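Local coordinates for protein 3-polyprenyl-4-hydroxybenzoate decarboxylase and related decarboxylases (Pelotomaculum thermopropionicum, PDB 6H6X) that holds a prenylated flavin cofactor and, as a UbiD-family enzyme, probably decarboxylates aromatic acids, in reverse carboxylating 2-furoic acid to 2,5-furandicarboxylic acid, at residues K17-R22 against D39-L44; V56-A61 against T288-S293; G62-F67 against H296-G301. The protein carries 8 engineered substitutions. One frame throughout, in Å; residues are numbered along the deposited sequence. Where two conformers were deposited one is given.

How the contacts relate
The three contacts step inward from an outer strand toward the flavin. Contact 1 is partly buried and lies where the four-strand mixed sheet meets the second subunit; contact 2 is buried and sits at the other end of that sheet, with neighbouring strands 43-46 and 56-58 tying the two together. Contact 3 continues both segments of contact 2 along the chain: residues 56-61 run into 62-67, and 288-293 lead into helix 294-315. The chemistry shifts on the way. Contact 1 rests on backbone pairing, contact 2 on a buried polar network with a water, and contact 3 on apolar helix packing beside the cofactor, without a hydrogen bond between its segments.

Contact 1: K17-R22 against D39-L44; sequences KLKRVR and DGICSL
Leu18 and Lys19 form parallel beta bridges with Ser43 and Leu44, joining the two strands of a beta-alpha-beta crossover whose helix is 30-38. Strand 18-21 is an outermost strand of the four-strand mixed sheet in this chain. Ser43 is gripped at both backbone ends: its N donates to Lys17 O at 2.9 Å, and its O accepts from Lys19 N at 3.0 Å in a nearly straight bond (169° at the hydrogen). A CA-H...O contact of 3.4 Å from Leu44 CA to Lys19 O carries the pairing on, and Leu45 continues the ladder with Lys19 and Val21. On one face, Leu18 has CG anti to its backbone N (chi1 179°), and its CD1 packs 3.4 Å from Ser43 OG. That hydroxyl is hydrogen-bonded to Thr58 O on the next strand, and Leu12 of helix 5-14 touches both Leu18 and Ser43. On the other face the tip of Val21, CG2, meets Leu44 CD2 at 4.2 Å. Lys19, bent at three of its torsions, curls back over Cys42, with CG 3.8 Å and NZ 3.7 Å from SG. Here Tyr446 of the second subunit packs on Val21, and Leu443 of the second subunit on Leu44. The strands are therefore joined by backbone hydrogen bonds, while Leu18 and Ser43 pack within their own subunit, against helix 5-14, and Val21 and Leu44 against the second subunit.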
ATOM      1  N   LYS B  17      12.378  19.154   6.898  1.00 85.08           N
ATOM      2  CA  LYS B  17      11.491  18.138   7.507  1.00 69.99           C
ATOM      3  C   LYS B  17      11.000  18.556   8.892  1.00 66.85           C
ATOM      4  O   LYS B  17      10.523  17.743   9.674  1.00 67.98           O
ATOM      5  CB  LYS B  17      12.215  16.792   7.556  1.00 65.84           C
ATOM      6  CG  LYS B  17      12.734  16.353   6.192  1.00 70.85           C
ATOM      7  CD  LYS B  17      12.347  14.926   5.860  1.00 77.71           C
ATOM      8  CE  LYS B  17      12.470  14.656   4.374  1.00 82.97           C
ATOM      9  NZ  LYS B  17      12.238  13.218   4.072  1.00 92.28           N
ATOM     10  N   LEU B  18      11.116  19.843   9.185  1.00 60.55           N
ATOM     11  CA  LEU B  18      10.505  20.446  10.338  1.00 66.11           C
ATOM     12  C   LEU B  18       9.744  21.646   9.821  1.00 59.89           C
ATOM     13  O   LEU B  18      10.337  22.517   9.203  1.00 70.09           O
ATOM     14  CB  LEU B  18      11.566  20.919  11.331  1.00 66.62           C
ATOM     15  CG  LEU B  18      11.050  21.606  12.615  1.00 67.04           C
ATOM     16  CD1 LEU B  18      10.407  20.606  13.567  1.00 60.74           C
ATOM     17  CD2 LEU B  18      12.164  22.339  13.334  1.00 70.62           C
ATOM     18  N   LYS B  19       8.460  21.708  10.121  1.00 56.48           N
ATOM     19  CA  LYS B  19       7.653  22.859   9.794  1.00 60.73           C
ATOM     20  C   LYS B  19       7.124  23.373  11.090  1.00 61.67           C
ATOM     21  O   LYS B  19       6.814  22.618  11.993  1.00 58.98           O
ATOM     22  CB  LYS B  19       6.520  22.515   8.789  1.00 60.71           C
ATOM     23  CG  LYS B  19       7.044  21.843   7.504  1.00 68.17           C
ATOM     24  CD  LYS B  19       6.579  22.432   6.166  1.00 83.03           C
ATOM     25  CE  LYS B  19       5.254  21.844   5.669  1.00 93.28           C
ATOM     26  NZ  LYS B  19       5.274  20.416   5.191  1.00 92.37           N
ATOM     27  N   ARG B  20       7.043  24.689  11.195  1.00 61.16           N
ATOM     28  CA  ARG B  20       6.530  25.335  12.365  1.00 58.78           C
ATOM     29  C   ARG B  20       5.086  25.701  12.143  1.00 58.43           C
ATOM     30  O   ARG B  20       4.656  25.944  11.015  1.00 67.67           O
ATOM     31  CB  ARG B  20       7.376  26.580  12.633  1.00 65.80           C
ATOM     32  CG  ARG B  20       8.869  26.241  12.733  1.00 62.40           C
ATOM     33  CD  ARG B  20       9.695  27.503  12.682  1.00 67.34           C
ATOM     34  NE  ARG B  20      11.077  27.220  13.073  1.00 63.96           N
ATOM     35  CZ  ARG B  20      11.553  27.329  14.312  1.00 59.01           C
ATOM     36  NH1 ARG B  20      10.788  27.718  15.348  1.00 51.90           N
ATOM     37  NH2 ARG B  20      12.814  27.020  14.519  1.00 56.17           N
ATOM     38  N   VAL B  21       4.344  25.752  13.234  1.00 58.97           N
ATOM     39  CA  VAL B  21       2.975  26.145  13.225  1.00 59.07           C
ATOM     40  C   VAL B  21       2.850  27.296  14.216  1.00 71.53           C
ATOM     41  O   VAL B  21       2.750  27.081  15.475  1.00 57.44           O
ATOM     42  CB  VAL B  21       2.080  24.970  13.642  1.00 62.43           C
ATOM     43  CG1 VAL B  21       0.634  25.413  13.771  1.00 60.60           C
ATOM     44  CG2 VAL B  21       2.216  23.823  12.646  1.00 58.89           C
ATOM     45  N   ARG B  22       2.798  28.506  13.634  1.00 75.04           N
ATOM     46  CA  ARG B  22       2.734  29.768  14.382  1.00 65.92           C
ATOM     47  C   ARG B  22       1.339  30.098  14.875  1.00 72.25           C
ATOM     48  O   ARG B  22       1.205  30.847  15.837  1.00 81.05           O
ATOM     49  CB  ARG B  22       3.219  30.923  13.510  1.00 69.42           C
ATOM     50  CG  ARG B  22       4.576  30.774  12.852  1.00 67.31           C
ATOM     51  CD  ARG B  22       4.836  32.014  11.982  1.00 66.48           C
ATOM     52  NE  ARG B  22       6.264  32.307  11.741  1.00 78.45           N
ATOM     53  CZ  ARG B  22       6.755  33.062  10.737  1.00 88.79           C
ATOM     54  NH1 ARG B  22       8.074  33.271  10.615  1.00 82.68           N
ATOM     55  NH2 ARG B  22       5.949  33.618   9.833  1.00 88.70           N
ATOM     56  N   ASP B  39       1.994  12.948   9.593  1.00 50.21           N
ATOM     57  CA  ASP B  39       2.591  11.655   9.992  1.00 48.06           C
ATOM     58  C   ASP B  39       3.403  11.099   8.825  1.00 45.51           C
ATOM     59  O   ASP B  39       2.901  10.953   7.737  1.00 49.30           O
ATOM     60  CB  ASP B  39       1.456  10.670  10.382  1.00 50.39           C
ATOM     61  CG  ASP B  39       1.955   9.346  10.998  1.00 50.37           C
ATOM     62  OD1 ASP B  39       3.076   9.270  11.569  1.00 48.16           O
ATOM     63  OD2 ASP B  39       1.179   8.368  10.920  1.00 53.45           O
ATOM     64  N   GLY B  40       4.669  10.820   9.061  1.00 46.84           N
ATOM     65  CA  GLY B  40       5.528  10.300   8.031  1.00 55.53           C
ATOM     66  C   GLY B  40       6.076  11.310   7.021  1.00 59.61           C
ATOM     67  O   GLY B  40       6.917  10.911   6.196  1.00 61.21           O
ATOM     68  N   ILE B  41       5.633  12.583   7.030  1.00 55.65           N
ATOM     69  CA  ILE B  41       6.168  13.544   6.032  1.00 66.33           C
ATOM     70  C   ILE B  41       7.083  14.535   6.744  1.00 55.23           C
ATOM     71  O   ILE B  41       8.214  14.717   6.344  1.00 61.74           O
ATOM     72  CB  ILE B  41       5.110  14.206   5.077  1.00 68.38           C
ATOM     73  CG1 ILE B  41       4.904  15.715   5.350  1.00 84.08           C
ATOM     74  CG2 ILE B  41       3.812  13.405   5.037  1.00 66.82           C
ATOM     75  CD1 ILE B  41       3.937  16.439   4.412  1.00 85.75           C
ATOM     76  N   CYS B  42       6.615  15.131   7.824  1.00 53.69           N
ATOM     77  CA  CYS B  42       7.447  16.031   8.584  1.00 59.76           C
ATOM     78  C   CYS B  42       7.068  16.188  10.050  1.00 49.33           C
ATOM     79  O   CYS B  42       5.939  15.978  10.447  1.00 53.41           O
ATOM     80  CB  CYS B  42       7.448  17.420   7.911  1.00 61.01           C
ATOM     81  SG  CYS B  42       5.868  18.275   8.155  1.00 64.85           S
ATOM     82  N   SER B  43       8.061  16.611  10.821  1.00 50.92           N
ATOM     83  CA  SER B  43       7.915  16.979  12.213  1.00 44.41           C
ATOM     84  C   SER B  43       7.223  18.315  12.274  1.00 45.81           C
ATOM     85  O   SER B  43       7.460  19.165  11.410  1.00 40.14           O
ATOM     86  CB  SER B  43       9.291  17.107  12.865  1.00 40.98           C
ATOM     87  OG  SER B  43       9.146  17.490  14.216  1.00 45.19           O
ATOM     88  N   LEU B  44       6.400  18.506  13.299  1.00 44.61           N
ATOM     89  CA  LEU B  44       5.742  19.755  13.525  1.00 49.16           C
ATOM     90  C   LEU B  44       6.109  20.331  14.894  1.00 55.35           C
ATOM     91  O   LEU B  44       6.008  19.648  15.938  1.00 45.60           O
ATOM     92  CB  LEU B  44       4.236  19.583  13.472  1.00 47.85           C
ATOM     93  CG  LEU B  44       3.576  19.171  12.184  1.00 51.22           C
ATOM     94  CD1 LEU B  44       2.088  18.956  12.459  1.00 52.86           C
ATOM     95  CD2 LEU B  44       3.761  20.242  11.141  1.00 55.68           C
TER

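Contact 2: V56-A61 against T288-S293; sequences VVTGLA and TIIPAS
Val57 and Thr58, on strand 56-58, meet Thr288, where the chain has just left the parallel strand 286-287. Thr288 N donates to Val57 O at 3.0 Å, nearly in line with the carbonyl. Thr58 OG1, anti to its own backbone N (chi1 -169°), reaches across to 3.0 Å from Thr288 O; a water lies 2.8 Å from the same OG1, and the single hydroxyl proton could serve either. This water accepts from Ile290 N at 2.8 Å and donates to Ser293 OG at 3.1 Å, linking the strand to the type II turn 290-293. Ile290 O takes two donors, Ser293 OG at 2.8 Å and Ser293 N at 3.1 Å, while Ser293 OG also accepts from His296 N as N-cap of helix 294-315. Thr288 OG1 is occupied by His122 and Thr132, and Glu295 receives Gly59 N and Leu60 N. Apolar contact is slight: Thr288 CG2 lies 3.9 Å from Val56 CG1. Ile289 points away from the strand and touches the flavin. With Val57 O, Thr288 N, Ile290 N and Ile290 O all partnered in a largely buried place, the junction is likely to hold the turn, and Ile289 just before it, in a set position.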
ATOM      1  N   VAL B  56       5.403  22.659  21.583  1.00 52.88           N
ATOM      2  CA  VAL B  56       5.269  21.204  21.550  1.00 42.42           C
ATOM      3  C   VAL B  56       5.823  20.738  20.238  1.00 43.49           C
ATOM      4  O   VAL B  56       5.538  21.339  19.212  1.00 46.03           O
ATOM      5  CB  VAL B  56       3.830  20.767  21.708  1.00 47.94           C
ATOM      6  CG1 VAL B  56       3.671  19.270  21.424  1.00 51.72           C
ATOM      7  CG2 VAL B  56       3.359  21.072  23.123  1.00 49.91           C
ATOM      8  N   VAL B  57       6.674  19.703  20.253  1.00 33.76           N
ATOM      9  CA  VAL B  57       7.177  19.137  19.009  1.00 35.90           C
ATOM     10  C   VAL B  57       6.649  17.681  18.911  1.00 35.90           C
ATOM     11  O   VAL B  57       6.470  16.981  19.914  1.00 39.56           O
ATOM     12  CB  VAL B  57       8.701  19.290  18.893  1.00 35.22           C
ATOM     13  CG1 VAL B  57       9.451  18.382  19.862  1.00 34.32           C
ATOM     14  CG2 VAL B  57       9.189  19.029  17.510  1.00 38.89           C
ATOM     15  N   THR B  58       6.321  17.263  17.702  1.00 40.57           N
ATOM     16  CA  THR B  58       5.902  15.884  17.460  1.00 43.18           C
ATOM     17  C   THR B  58       6.490  15.388  16.138  1.00 42.66           C
ATOM     18  O   THR B  58       6.812  16.187  15.280  1.00 38.86           O
ATOM     19  CB  THR B  58       4.384  15.700  17.542  1.00 46.07           C
ATOM     20  OG1 THR B  58       4.058  14.287  17.557  1.00 48.94           O
ATOM     21  CG2 THR B  58       3.688  16.399  16.409  1.00 45.99           C
ATOM     22  N   GLY B  59       6.708  14.070  16.045  1.00 37.31           N
ATOM     23  CA  GLY B  59       7.132  13.432  14.803  1.00 37.71           C
ATOM     24  C   GLY B  59       8.604  13.697  14.495  1.00 43.49           C
ATOM     25  O   GLY B  59       8.932  14.064  13.378  1.00 43.64           O
ATOM     26  N   LEU B  60       9.480  13.467  15.470  1.00 41.11           N
ATOM     27  CA  LEU B  60      10.947  13.685  15.317  1.00 42.74           C
ATOM     28  C   LEU B  60      11.593  12.841  14.275  1.00 46.02           C
ATOM     29  O   LEU B  60      12.560  13.270  13.621  1.00 48.67           O
ATOM     30  CB  LEU B  60      11.704  13.447  16.634  1.00 44.35           C
ATOM     31  CG  LEU B  60      11.275  14.341  17.800  1.00 43.59           C
ATOM     32  CD1 LEU B  60      12.119  14.036  19.002  1.00 44.59           C
ATOM     33  CD2 LEU B  60      11.390  15.800  17.417  1.00 46.38           C
ATOM     34  N   ALA B  61      11.066  11.640  14.105  1.00 46.46           N
ATOM     35  CA  ALA B  61      11.507  10.752  13.039  1.00 44.41           C
ATOM     36  C   ALA B  61      10.345   9.827  12.702  1.00 48.11           C
ATOM     37  O   ALA B  61       9.791   9.196  13.592  1.00 52.23           O
ATOM     38  CB  ALA B  61      12.708   9.934  13.520  1.00 49.75           C
ATOM     39  N   THR B 288       5.855  15.362  22.325  1.00 39.27           N
ATOM     40  CA  THR B 288       4.851  14.327  22.483  1.00 40.89           C
ATOM     41  C   THR B 288       4.938  13.325  21.337  1.00 34.01           C
ATOM     42  O   THR B 288       5.357  13.685  20.228  1.00 29.98           O
ATOM     43  CB  THR B 288       3.447  14.913  22.615  1.00 42.16           C
ATOM     44  OG1 THR B 288       2.607  13.894  23.152  1.00 41.13           O
ATOM     45  CG2 THR B 288       2.895  15.446  21.270  1.00 39.64           C
ATOM     46  N   ILE B 289       4.592  12.078  21.633  1.00 29.24           N
ATOM     47  CA  ILE B 289       4.505  11.051  20.592  1.00 33.40           C
ATOM     48  C   ILE B 289       3.027  10.750  20.465  1.00 35.05           C
ATOM     49  O   ILE B 289       2.369  10.417  21.446  1.00 37.15           O
ATOM     50  CB  ILE B 289       5.302   9.802  20.980  1.00 35.17           C
ATOM     51  CG1 ILE B 289       6.820  10.064  20.823  1.00 35.10           C
ATOM     52  CG2 ILE B 289       4.915   8.621  20.129  1.00 32.49           C
ATOM     53  CD1 ILE B 289       7.670   9.033  21.592  1.00 31.85           C
ATOM     54  N   ILE B 290       2.498  10.900  19.267  1.00 36.25           N
ATOM     55  CA  ILE B 290       1.085  10.608  19.027  1.00 36.56           C
ATOM     56  C   ILE B 290       0.958   9.099  18.885  1.00 33.88           C
ATOM     57  O   ILE B 290       1.675   8.500  18.078  1.00 33.47           O
ATOM     58  CB  ILE B 290       0.616  11.283  17.759  1.00 35.88           C
ATOM     59  CG1 ILE B 290       0.644  12.809  17.968  1.00 41.35           C
ATOM     60  CG2 ILE B 290      -0.812  10.877  17.443  1.00 41.87           C
ATOM     61  CD1 ILE B 290       0.602  13.548  16.632  1.00 42.90           C
ATOM     62  N   PRO B 291       0.102   8.460  19.695  1.00 35.36           N
ATOM     63  CA  PRO B 291       0.060   6.998  19.593  1.00 35.48           C
ATOM     64  C   PRO B 291      -0.401   6.505  18.233  1.00 35.52           C
ATOM     65  O   PRO B 291      -1.236   7.145  17.562  1.00 36.07           O
ATOM     66  CB  PRO B 291      -0.945   6.626  20.658  1.00 38.19           C
ATOM     67  CG  PRO B 291      -0.712   7.661  21.704  1.00 36.65           C
ATOM     68  CD  PRO B 291      -0.635   8.922  20.899  1.00 36.49           C
ATOM     69  N   ALA B 292       0.161   5.383  17.840  1.00 35.15           N
ATOM     70  CA  ALA B 292       0.048   4.821  16.511  1.00 37.44           C
ATOM     71  C   ALA B 292       0.537   5.655  15.313  1.00 36.57           C
ATOM     72  O   ALA B 292       0.267   5.306  14.161  1.00 35.84           O
ATOM     73  CB  ALA B 292      -1.393   4.357  16.284  1.00 39.82           C
ATOM     74  N   SER B 293       1.291   6.719  15.549  1.00 34.62           N
ATOM     75  CA  SER B 293       2.003   7.425  14.479  1.00 32.53           C
ATOM     76  C   SER B 293       3.210   6.591  14.026  1.00 29.05           C
ATOM     77  O   SER B 293       3.613   5.631  14.679  1.00 28.37           O
ATOM     78  CB  SER B 293       2.515   8.793  14.976  1.00 30.88           C
ATOM     79  OG  SER B 293       3.476   8.623  15.993  1.00 32.25           O
TER
HETATM   80  O   HOH W   1       3.988  11.538  16.984  1.00 34.97           O

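Contact 3: G62-F67 against H296-G301. With 4LU (1-deoxy-5-O-phosphono-1-(3,3,4,5-tetramethyl-9,11-dioxo-2,3,8,9,10,11-hexahydro-7H-quinolino[1,8-fg]pteridin-12-ium-7-y l)-D-ribitol), chain I.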
ATOM      1  N   GLY B  62       9.989   9.757  11.433  1.00 44.38           N
ATOM      2  CA  GLY B  62       8.828   9.036  10.973  1.00 45.80           C
ATOM      3  C   GLY B  62       9.059   8.141   9.778  1.00 45.40           C
ATOM      4  O   GLY B  62       8.110   7.761   9.118  1.00 51.22           O
ATOM      5  N   ASP B  63      10.322   7.808   9.519  1.00 42.73           N
ATOM      6  CA  ASP B  63      10.706   6.926   8.451  1.00 43.26           C
ATOM      7  C   ASP B  63      12.073   6.382   8.774  1.00 43.24           C
ATOM      8  O   ASP B  63      12.782   6.921   9.637  1.00 43.63           O
ATOM      9  CB  ASP B  63      10.648   7.624   7.094  1.00 55.28           C
ATOM     10  CG  ASP B  63      11.714   8.729   6.914  1.00 71.65           C
ATOM     11  OD1 ASP B  63      12.925   8.489   7.203  1.00 74.34           O
ATOM     12  OD2 ASP B  63      11.333   9.829   6.433  1.00 75.13           O
ATOM     13  N   ARG B  64      12.442   5.316   8.107  0.50 44.88           N
ATOM     14  CA  ARG B  64      13.697   4.637   8.389  0.50 51.05           C
ATOM     15  C   ARG B  64      14.962   5.434   8.019  0.50 48.25           C
ATOM     16  O   ARG B  64      16.006   5.211   8.635  0.50 49.26           O
ATOM     17  CB  ARG B  64      13.650   3.262   7.745  0.50 51.61           C
ATOM     18  CG  ARG B  64      12.854   2.334   8.592  0.50 50.68           C
ATOM     19  CD  ARG B  64      12.087   1.444   7.649  0.50 57.86           C
ATOM     20  NE  ARG B  64      10.672   1.788   7.484  0.50 55.62           N
ATOM     21  CZ  ARG B  64       9.727   1.101   8.091  0.50 48.31           C
ATOM     22  NH1 ARG B  64      10.130   0.142   8.897  0.50 42.16           N
ATOM     23  NH2 ARG B  64       8.428   1.360   7.916  0.50 48.07           N
ATOM     24  N   GLU B  65      14.862   6.349   7.057  1.00 49.59           N
ATOM     25  CA  GLU B  65      15.988   7.225   6.681  1.00 53.97           C
ATOM     26  C   GLU B  65      16.387   8.136   7.861  1.00 49.65           C
ATOM     27  O   GLU B  65      17.552   8.150   8.239  1.00 52.59           O
ATOM     28  CB  GLU B  65      15.656   8.029   5.409  1.00 49.20           C
ATOM     29  N   LEU B  66      15.406   8.770   8.516  1.00 51.45           N
ATOM     30  CA  LEU B  66      15.675   9.582   9.697  1.00 44.23           C
ATOM     31  C   LEU B  66      16.173   8.807  10.866  1.00 48.36           C
ATOM     32  O   LEU B  66      17.109   9.249  11.505  1.00 52.20           O
ATOM     33  CB  LEU B  66      14.479  10.430  10.076  1.00 53.47           C
ATOM     34  CG  LEU B  66      14.201  11.469   8.992  1.00 51.92           C
ATOM     35  CD1 LEU B  66      12.928  12.206   9.305  1.00 57.98           C
ATOM     36  CD2 LEU B  66      15.361  12.434   8.860  1.00 54.68           C
ATOM     37  N   PHE B  67      15.644   7.624  11.156  1.00 42.37           N
ATOM     38  CA  PHE B  67      16.228   6.876  12.263  1.00 39.53           C
ATOM     39  C   PHE B  67      17.636   6.433  11.954  1.00 40.04           C
ATOM     40  O   PHE B  67      18.461   6.328  12.855  1.00 37.91           O
ATOM     41  CB  PHE B  67      15.360   5.667  12.670  1.00 41.46           C
ATOM     42  CG  PHE B  67      14.180   6.041  13.531  1.00 37.89           C
ATOM     43  CD1 PHE B  67      14.347   6.255  14.883  1.00 42.25           C
ATOM     44  CD2 PHE B  67      12.934   6.160  12.996  1.00 42.52           C
ATOM     45  CE1 PHE B  67      13.271   6.605  15.687  1.00 44.02           C
ATOM     46  CE2 PHE B  67      11.836   6.490  13.800  1.00 42.35           C
ATOM     47  CZ  PHE B  67      12.004   6.712  15.145  1.00 41.15           C
ATOM     48  N   HIS B 296       5.795   6.539  16.703  1.00 27.75           N
ATOM     49  CA  HIS B 296       5.509   5.549  17.718  1.00 32.55           C
ATOM     50  C   HIS B 296       5.840   4.141  17.209  1.00 34.25           C
ATOM     51  O   HIS B 296       6.562   3.414  17.859  1.00 35.40           O
ATOM     52  CB  HIS B 296       4.052   5.614  18.129  1.00 35.97           C
ATOM     53  CG  HIS B 296       3.670   4.669  19.213  1.00 38.11           C
ATOM     54  ND1 HIS B 296       2.367   4.316  19.450  1.00 42.83           N
ATOM     55  CD2 HIS B 296       4.412   3.968  20.097  1.00 43.80           C
ATOM     56  CE1 HIS B 296       2.308   3.493  20.484  1.00 46.63           C
ATOM     57  NE2 HIS B 296       3.542   3.250  20.884  1.00 45.61           N
ATOM     58  N   LEU B 297       5.312   3.801  16.040  1.00 32.36           N
ATOM     59  CA  LEU B 297       5.495   2.460  15.475  1.00 33.62           C
ATOM     60  C   LEU B 297       6.967   2.130  15.185  1.00 36.63           C
ATOM     61  O   LEU B 297       7.442   1.054  15.568  1.00 36.46           O
ATOM     62  CB  LEU B 297       4.626   2.303  14.210  1.00 36.14           C
ATOM     63  CG  LEU B 297       3.100   2.361  14.437  1.00 36.12           C
ATOM     64  CD1 LEU B 297       2.359   2.057  13.176  1.00 37.02           C
ATOM     65  CD2 LEU B 297       2.636   1.503  15.622  1.00 43.82           C
ATOM     66  N   LEU B 298       7.723   3.086  14.616  1.00 37.73           N
ATOM     67  CA  LEU B 298       9.143   2.843  14.280  1.00 34.65           C
ATOM     68  C   LEU B 298      10.083   2.773  15.463  1.00 34.85           C
ATOM     69  O   LEU B 298      11.097   2.019  15.422  1.00 34.66           O
ATOM     70  CB  LEU B 298       9.631   3.823  13.214  1.00 35.85           C
ATOM     71  CG  LEU B 298       9.003   3.581  11.861  1.00 38.23           C
ATOM     72  CD1 LEU B 298       9.327   4.675  10.840  1.00 47.20           C
ATOM     73  CD2 LEU B 298       9.492   2.273  11.341  1.00 38.87           C
ATOM     74  N   LEU B 299       9.781   3.490  16.535  1.00 32.68           N
ATOM     75  CA  LEU B 299      10.619   3.391  17.712  1.00 37.68           C
ATOM     76  C   LEU B 299      10.757   1.967  18.169  1.00 39.97           C
ATOM     77  O   LEU B 299      11.867   1.435  18.267  1.00 42.99           O
ATOM     78  CB  LEU B 299      10.140   4.268  18.897  1.00 37.43           C
ATOM     79  CG  LEU B 299      10.686   5.678  18.955  1.00 47.34           C
ATOM     80  CD1 LEU B 299       9.990   6.398  20.130  1.00 50.49           C
ATOM     81  CD2 LEU B 299      12.210   5.624  19.095  1.00 48.30           C
ATOM     82  N   GLY B 300       9.618   1.363  18.491  1.00 38.64           N
ATOM     83  CA  GLY B 300       9.610  -0.063  18.884  1.00 40.61           C
ATOM     84  C   GLY B 300       9.918  -1.011  17.719  1.00 36.15           C
ATOM     85  O   GLY B 300      10.606  -1.997  17.905  1.00 43.79           O
ATOM     86  N   GLY B 301       9.418  -0.695  16.532  1.00 34.12           N
ATOM     87  CA  GLY B 301       9.582  -1.501  15.340  1.00 35.40           C
ATOM     88  C   GLY B 301      11.017  -1.796  14.927  1.00 39.71           C
ATOM     89  O   GLY B 301      11.379  -2.938  14.699  1.00 34.57           O
TER
HETATM   90  C9  4LU I 503       6.847   2.379  24.140  1.00 56.45           C
HETATM   91  C8  4LU I 503       6.761   3.558  23.341  1.00 49.77           C
HETATM   92  C7  4LU I 503       5.686   4.449  23.426  1.00 47.98           C
HETATM   93  C10 4LU I 503       5.042   0.666  26.959  1.00 57.01           C
HETATM   94  C6  4LU I 503       4.468   4.008  24.220  1.00 50.55           C
HETATM   95  N3  4LU I 503       3.713   0.643  29.414  1.00 57.60           N
HETATM   96  C2  4LU I 503       4.701  -0.273  29.155  1.00 58.97           C
HETATM   97  C13 4LU I 503       2.705   5.982  23.574  1.00 50.40           C
HETATM   98  C5  4LU I 503       3.188   4.858  24.467  1.00 51.50           C
HETATM   99  C1  4LU I 503       2.311   2.996  25.817  1.00 53.93           C
HETATM  100  O2  4LU I 503       5.011  -1.126  30.043  1.00 59.62           O
HETATM  101  N1  4LU I 503       5.357  -0.251  27.956  1.00 56.51           N
HETATM  102  C4  4LU I 503       3.331   1.588  28.504  1.00 57.66           C
HETATM  103  O4  4LU I 503       2.433   2.422  28.788  1.00 55.60           O
HETATM  104  C4A 4LU I 503       4.022   1.625  27.167  1.00 55.83           C
HETATM  105  N5  4LU I 503       3.717   2.604  26.165  1.00 55.88           N
HETATM  106  C3  4LU I 503       2.170   4.259  25.375  1.00 56.76           C
HETATM  107  C12 4LU I 503       3.727   5.793  25.588  1.00 54.10           C
HETATM  108  C5A 4LU I 503       4.666   2.889  25.146  1.00 50.93           C
HETATM  109  C7M 4LU I 503       5.635   5.694  22.542  1.00 53.52           C
HETATM  110  C8M 4LU I 503       7.947   3.807  22.448  1.00 52.53           C
HETATM  111  C9A 4LU I 503       5.827   1.963  25.022  1.00 52.64           C
HETATM  112  N10 4LU I 503       5.757   0.705  25.734  1.00 50.44           N
HETATM  113  C1' 4LU I 503       6.760  -0.339  25.533  1.00 54.91           C
HETATM  114  C2' 4LU I 503       8.037  -0.280  26.403  1.00 56.20           C
HETATM  115  O2' 4LU I 503       8.596   1.033  26.515  1.00 55.03           O
HETATM  116  C3' 4LU I 503       9.084  -1.166  25.744  1.00 57.27           C
HETATM  117  O3' 4LU I 503       8.509  -2.442  25.451  1.00 54.84           O
HETATM  118  C4' 4LU I 503      10.353  -1.286  26.593  1.00 58.26           C
HETATM  119  O4' 4LU I 503      11.529  -1.723  25.846  1.00 47.19           O
HETATM  120  C5' 4LU I 503      10.249  -2.210  27.795  1.00 58.22           C
HETATM  121  O5' 4LU I 503      11.581  -2.086  28.337  1.00 62.64           O
HETATM  122  P   4LU I 503      12.222  -3.156  29.380  1.00 61.63           P
HETATM  123  O2P 4LU I 503      13.545  -2.551  29.885  1.00 59.05           O
HETATM  124  O3P 4LU I 503      11.207  -3.253  30.556  1.00 50.87           O
HETATM  125  O1P 4LU I 503      12.434  -4.418  28.543  1.00 60.88           O
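Leu298, with CG anti to its carbonyl carbon (chi1 -69°), and Phe67, set likewise (chi1 -79°), reach toward each other between helices 294-315 and 64-70. Leu298 CB meets Phe67 CE2 at 3.5 Å, and beyond it the two methyls part. CD1 presses on the backbone at the start of the other helix, 3.5 Å from Asp63 N. CD2 lies over one face of the Arg64 guanidinium, 3.3 Å from NH1 and offset toward the rim, a detail doubtful because Arg64 was modelled in two conformers. Leu299 CD2 approaches Phe67 CE1 at 3.7 Å, the side chains crossing at about a right angle, and Leu299 CD1 lies 4.0 Å from 4LU C8M. Asp63 is the N-cap of helix 64-70: its OD1 accepts from Leu66 N at 2.8 Å. His296, with CG anti to its backbone N (chi1 -178°), turns away from this packing to the cofactor; its CD2 lies 3.2 Å from 4LU C7M, its NE2 is 3.5 Å from 4LU C6, and 4LU C13 sits over one ring face. ND1 is hydrogen-bonded to Ala292 N. An alanine at His296 would probably leave Ala292 N without this partner and open a gap beside the methylated edge of the flavin. Helix 294-315 thus turns Leu298 to residues 62-67, Leu299 to both Phe67 and the flavin, and His296 to the flavin, forming part of the cofactor pocket of this UbiD-family enzyme.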